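Local coordinates for cell wall surface anchor family protein (Streptococcus agalactiae, PDB 3PHS) that serves as a minor pilus subunit anchored to the cell wall and mediates adhesion to lung epithelial cells through an IgG-like domain, at residues P152-L160 with K184-I194. Numbering follows the deposited sequence. Where two conformers were deposited one is given.
Sequences PLAGVVFEL and KHLETDSSGHI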
loop_
_atom_site.group_PDB
_atom_site.type_symbol
_atom_site.label_atom_id
_atom_site.label_comp_id
_atom_site.label_asym_id
_atom_site.label_seq_id
_atom_site.Cartn_x
_atom_site.Cartn_y
_atom_site.Cartn_z
ATOM N N PRO A 152 16.100 4.527 -25.448
ATOM C CA PRO A 152 15.447 5.204 -24.320
ATOM C C PRO A 152 14.554 6.364 -24.760
ATOM O O PRO A 152 14.885 7.112 -25.694
ATOM C CB PRO A 152 16.633 5.739 -23.503
ATOM C CG PRO A 152 17.769 4.851 -23.859
ATOM C CD PRO A 152 17.570 4.546 -25.312
ATOM N N LEU A 153 13.419 6.505 -24.087
ATOM C CA LEU A 153 12.484 7.550 -24.401
ATOM C C LEU A 153 12.338 8.474 -23.216
ATOM O O LEU A 153 11.934 8.034 -22.129
ATOM C CB LEU A 153 11.116 6.980 -24.722
ATOM C CG LEU A 153 10.675 6.765 -26.149
ATOM C CD1 LEU A 153 9.187 6.555 -26.063
ATOM C CD2 LEU A 153 11.010 7.976 -27.035
ATOM N N ALA A 154 12.624 9.751 -23.450
ATOM C CA ALA A 154 12.511 10.780 -22.419
ATOM C C ALA A 154 11.142 11.449 -22.391
ATOM O O ALA A 154 10.408 11.482 -23.399
ATOM C CB ALA A 154 13.636 11.829 -22.595
ATOM N N GLY A 155 10.774 11.973 -21.228
ATOM C CA GLY A 155 9.552 12.748 -21.109
ATOM C C GLY A 155 8.238 11.997 -21.111
ATOM O O GLY A 155 7.186 12.618 -21.253
ATOM N N VAL A 156 8.288 10.666 -20.973
ATOM C CA VAL A 156 7.084 9.836 -20.880
ATOM C C VAL A 156 6.554 9.879 -19.442
ATOM O O VAL A 156 7.328 9.734 -18.496
ATOM C CB VAL A 156 7.362 8.365 -21.301
ATOM C CG1 VAL A 156 6.097 7.478 -21.167
ATOM C CG2 VAL A 156 7.910 8.306 -22.730
ATOM N N VAL A 157 5.246 10.046 -19.307
ATOM C CA VAL A 157 4.603 10.319 -18.013
ATOM C C VAL A 157 3.885 9.079 -17.478
ATOM O O VAL A 157 3.079 8.453 -18.167
ATOM C CB VAL A 157 3.639 11.538 -18.120
ATOM C CG1 VAL A 157 2.879 11.802 -16.788
ATOM C CG2 VAL A 157 4.421 12.778 -18.579
ATOM N N PHE A 158 4.204 8.735 -16.231
ATOM C CA PHE A 158 3.572 7.644 -15.518
ATOM C C PHE A 158 3.029 8.111 -14.155
ATOM O O PHE A 158 3.474 9.134 -13.626
ATOM C CB PHE A 158 4.603 6.554 -15.228
ATOM C CG PHE A 158 4.952 5.694 -16.415
ATOM C CD1 PHE A 158 5.996 6.046 -17.265
ATOM C CD2 PHE A 158 4.296 4.492 -16.629
ATOM C CE1 PHE A 158 6.337 5.212 -18.358
ATOM C CE2 PHE A 158 4.636 3.662 -17.708
ATOM C CZ PHE A 158 5.652 4.040 -18.563
ATOM N N GLU A 159 2.067 7.356 -13.631
ATOM C CA GLU A 159 1.679 7.416 -12.218
ATOM C C GLU A 159 1.896 6.027 -11.628
ATOM O O GLU A 159 1.926 5.040 -12.359
ATOM C CB GLU A 159 0.226 7.849 -12.066
ATOM C CG GLU A 159 0.018 9.311 -12.451
ATOM C CD GLU A 159 -1.436 9.714 -12.536
ATOM O OE1 GLU A 159 -2.335 8.859 -12.412
ATOM O OE2 GLU A 159 -1.668 10.923 -12.733
ATOM N N LEU A 160 2.055 5.959 -10.309
ATOM C CA LEU A 160 2.238 4.690 -9.607
ATOM C C LEU A 160 1.134 4.518 -8.563
ATOM O O LEU A 160 0.768 5.483 -7.886
ATOM C CB LEU A 160 3.612 4.664 -8.938
ATOM C CG LEU A 160 3.990 3.364 -8.220
ATOM C CD1 LEU A 160 4.210 2.203 -9.174
ATOM C CD2 LEU A 160 5.245 3.581 -7.368
ATOM N N LYS A 184 2.441 13.354 -8.103
ATOM C CA LYS A 184 1.975 12.089 -8.679
ATOM C C LYS A 184 2.565 11.838 -10.085
ATOM O O LYS A 184 2.749 10.687 -10.508
ATOM C CB LYS A 184 0.446 11.985 -8.653
ATOM C CG LYS A 184 -0.290 12.961 -9.551
ATOM C CD LYS A 184 -1.738 12.594 -9.729
ATOM C CE LYS A 184 -2.466 13.714 -10.462
ATOM N NZ LYS A 184 -3.917 13.484 -10.547
ATOM N N HIS A 185 2.864 12.934 -10.785
ATOM C CA HIS A 185 3.396 12.799 -12.131
ATOM C C HIS A 185 4.869 12.411 -12.096
ATOM O O HIS A 185 5.712 13.012 -11.425
ATOM C CB HIS A 185 3.096 14.026 -13.004
ATOM C CG HIS A 185 1.768 13.958 -13.703
ATOM N ND1 HIS A 185 1.474 14.711 -14.821
ATOM C CD2 HIS A 185 0.662 13.217 -13.448
ATOM C CE1 HIS A 185 0.242 14.447 -15.216
ATOM N NE2 HIS A 185 -0.272 13.541 -14.400
ATOM N N LEU A 186 5.150 11.311 -12.789
ATOM C CA LEU A 186 6.499 10.765 -12.849
ATOM C C LEU A 186 6.909 10.805 -14.311
ATOM O O LEU A 186 6.142 10.408 -15.175
ATOM C CB LEU A 186 6.530 9.324 -12.317
ATOM C CG LEU A 186 5.849 9.034 -10.965
ATOM C CD1 LEU A 186 5.583 7.538 -10.796
ATOM C CD2 LEU A 186 6.682 9.574 -9.825
ATOM N N GLU A 187 8.105 11.296 -14.585
ATOM C CA GLU A 187 8.523 11.504 -15.971
ATOM C C GLU A 187 9.879 10.859 -16.221
ATOM O O GLU A 187 10.806 11.031 -15.434
ATOM C CB GLU A 187 8.549 13.009 -16.282
ATOM C CG GLU A 187 8.450 13.300 -17.758
ATOM C CD GLU A 187 8.389 14.778 -18.080
ATOM O OE1 GLU A 187 7.485 15.484 -17.570
ATOM O OE2 GLU A 187 9.233 15.222 -18.886
ATOM N N THR A 188 9.991 10.100 -17.307
ATOM C CA THR A 188 11.245 9.448 -17.644
ATOM C C THR A 188 12.268 10.526 -17.969
ATOM O O THR A 188 11.938 11.532 -18.607
ATOM C CB THR A 188 11.116 8.457 -18.829
ATOM O OG1 THR A 188 10.718 9.164 -20.009
ATOM C CG2 THR A 188 10.081 7.371 -18.513
ATOM N N ASP A 189 13.482 10.325 -17.485
ATOM C CA ASP A 189 14.549 11.305 -17.665
ATOM C C ASP A 189 15.169 11.148 -19.059
ATOM O O ASP A 189 14.677 10.357 -19.868
ATOM C CB ASP A 189 15.587 11.203 -16.530
ATOM C CG ASP A 189 16.319 9.864 -16.489
ATOM O OD1 ASP A 189 16.392 9.147 -17.522
ATOM O OD2 ASP A 189 16.860 9.524 -15.407
ATOM N N SER A 190 16.232 11.901 -19.341
ATOM C CA SER A 190 16.879 11.866 -20.666
ATOM C C SER A 190 17.423 10.471 -21.040
ATOM O O SER A 190 17.617 10.167 -22.222
ATOM C CB SER A 190 18.004 12.913 -20.734
ATOM O OG SER A 190 19.057 12.553 -19.849
ATOM N N SER A 191 17.652 9.630 -20.030
ATOM C CA SER A 191 18.116 8.256 -20.213
ATOM C C SER A 191 16.982 7.213 -20.251
ATOM O O SER A 191 17.241 6.014 -20.279
ATOM C CB SER A 191 19.099 7.896 -19.097
ATOM O OG SER A 191 18.422 7.850 -17.839
ATOM N N GLY A 192 15.735 7.675 -20.219
ATOM C CA GLY A 192 14.559 6.805 -20.276
ATOM C C GLY A 192 14.121 6.229 -18.938
ATOM O O GLY A 192 13.225 5.388 -18.894
ATOM N N HIS A 193 14.725 6.699 -17.842
ATOM C CA HIS A 193 14.502 6.096 -16.514
ATOM C C HIS A 193 13.577 6.892 -15.584
ATOM O O HIS A 193 13.548 8.124 -15.610
ATOM C CB HIS A 193 15.843 5.833 -15.802
ATOM C CG HIS A 193 16.619 4.684 -16.368
ATOM N ND1 HIS A 193 16.612 3.428 -15.804
ATOM C CD2 HIS A 193 17.424 4.601 -17.453
ATOM C CE1 HIS A 193 17.374 2.616 -16.518
ATOM N NE2 HIS A 193 17.887 3.307 -17.520
ATOM N N ILE A 194 12.796 6.148 -14.802
ATOM C CA ILE A 194 12.141 6.636 -13.594
ATOM C C ILE A 194 12.684 5.710 -12.504
ATOM O O ILE A 194 12.518 4.486 -12.591
ATOM C CB ILE A 194 10.595 6.530 -13.686
ATOM C CG1 ILE A 194 10.055 7.538 -14.701
ATOM C CG2 ILE A 194 9.934 6.745 -12.294
ATOM C CD1 ILE A 194 8.584 7.374 -15.027
HETATM O O HOH W 1 2.130 8.473 -9.019
#
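L186 and F158 form an antiparallel hydrogen-bonded pair at the border of a four-stranded sheet. Short outer strand 186-187 runs beside strand 157-162 there, within the prealbumin-like domain. F158 N donates a hydrogen bond to L186 O at 2.8 Å, and L186 N donates one to F158 O. The L186 side chain enters the interior on the same face as F158. Its CD1 lies 3.9 Å from L160 CB, and I196 packs on it from strand 193-200. On the other face, in the conformer given for H185, V157 CG1 sits over the H185 ring in a CH-pi contact.

E159 reaches across toward K184 and H185. Its OE2 lies 3.3 Å from CD2 of that H185 conformer, at the ring edge, while OE1 is hydrogen-bonded to Y161. The K184 chain runs alongside, pointing the same way.

Beyond the strands, T188, just ahead of the type I turn D189-G192, holds the loop 153-156 with its backbone and its hydroxyl. T188 N bonds to V156 O, and G155 N to T188 O. With chi1 62°, OG1 of the buried T188 lies between its backbone N and carbonyl carbon and points to L153 O and V156 N. The hydroxyl donates to L153 O at 2.7 Å and accepts from V156 N at 3.0 Å.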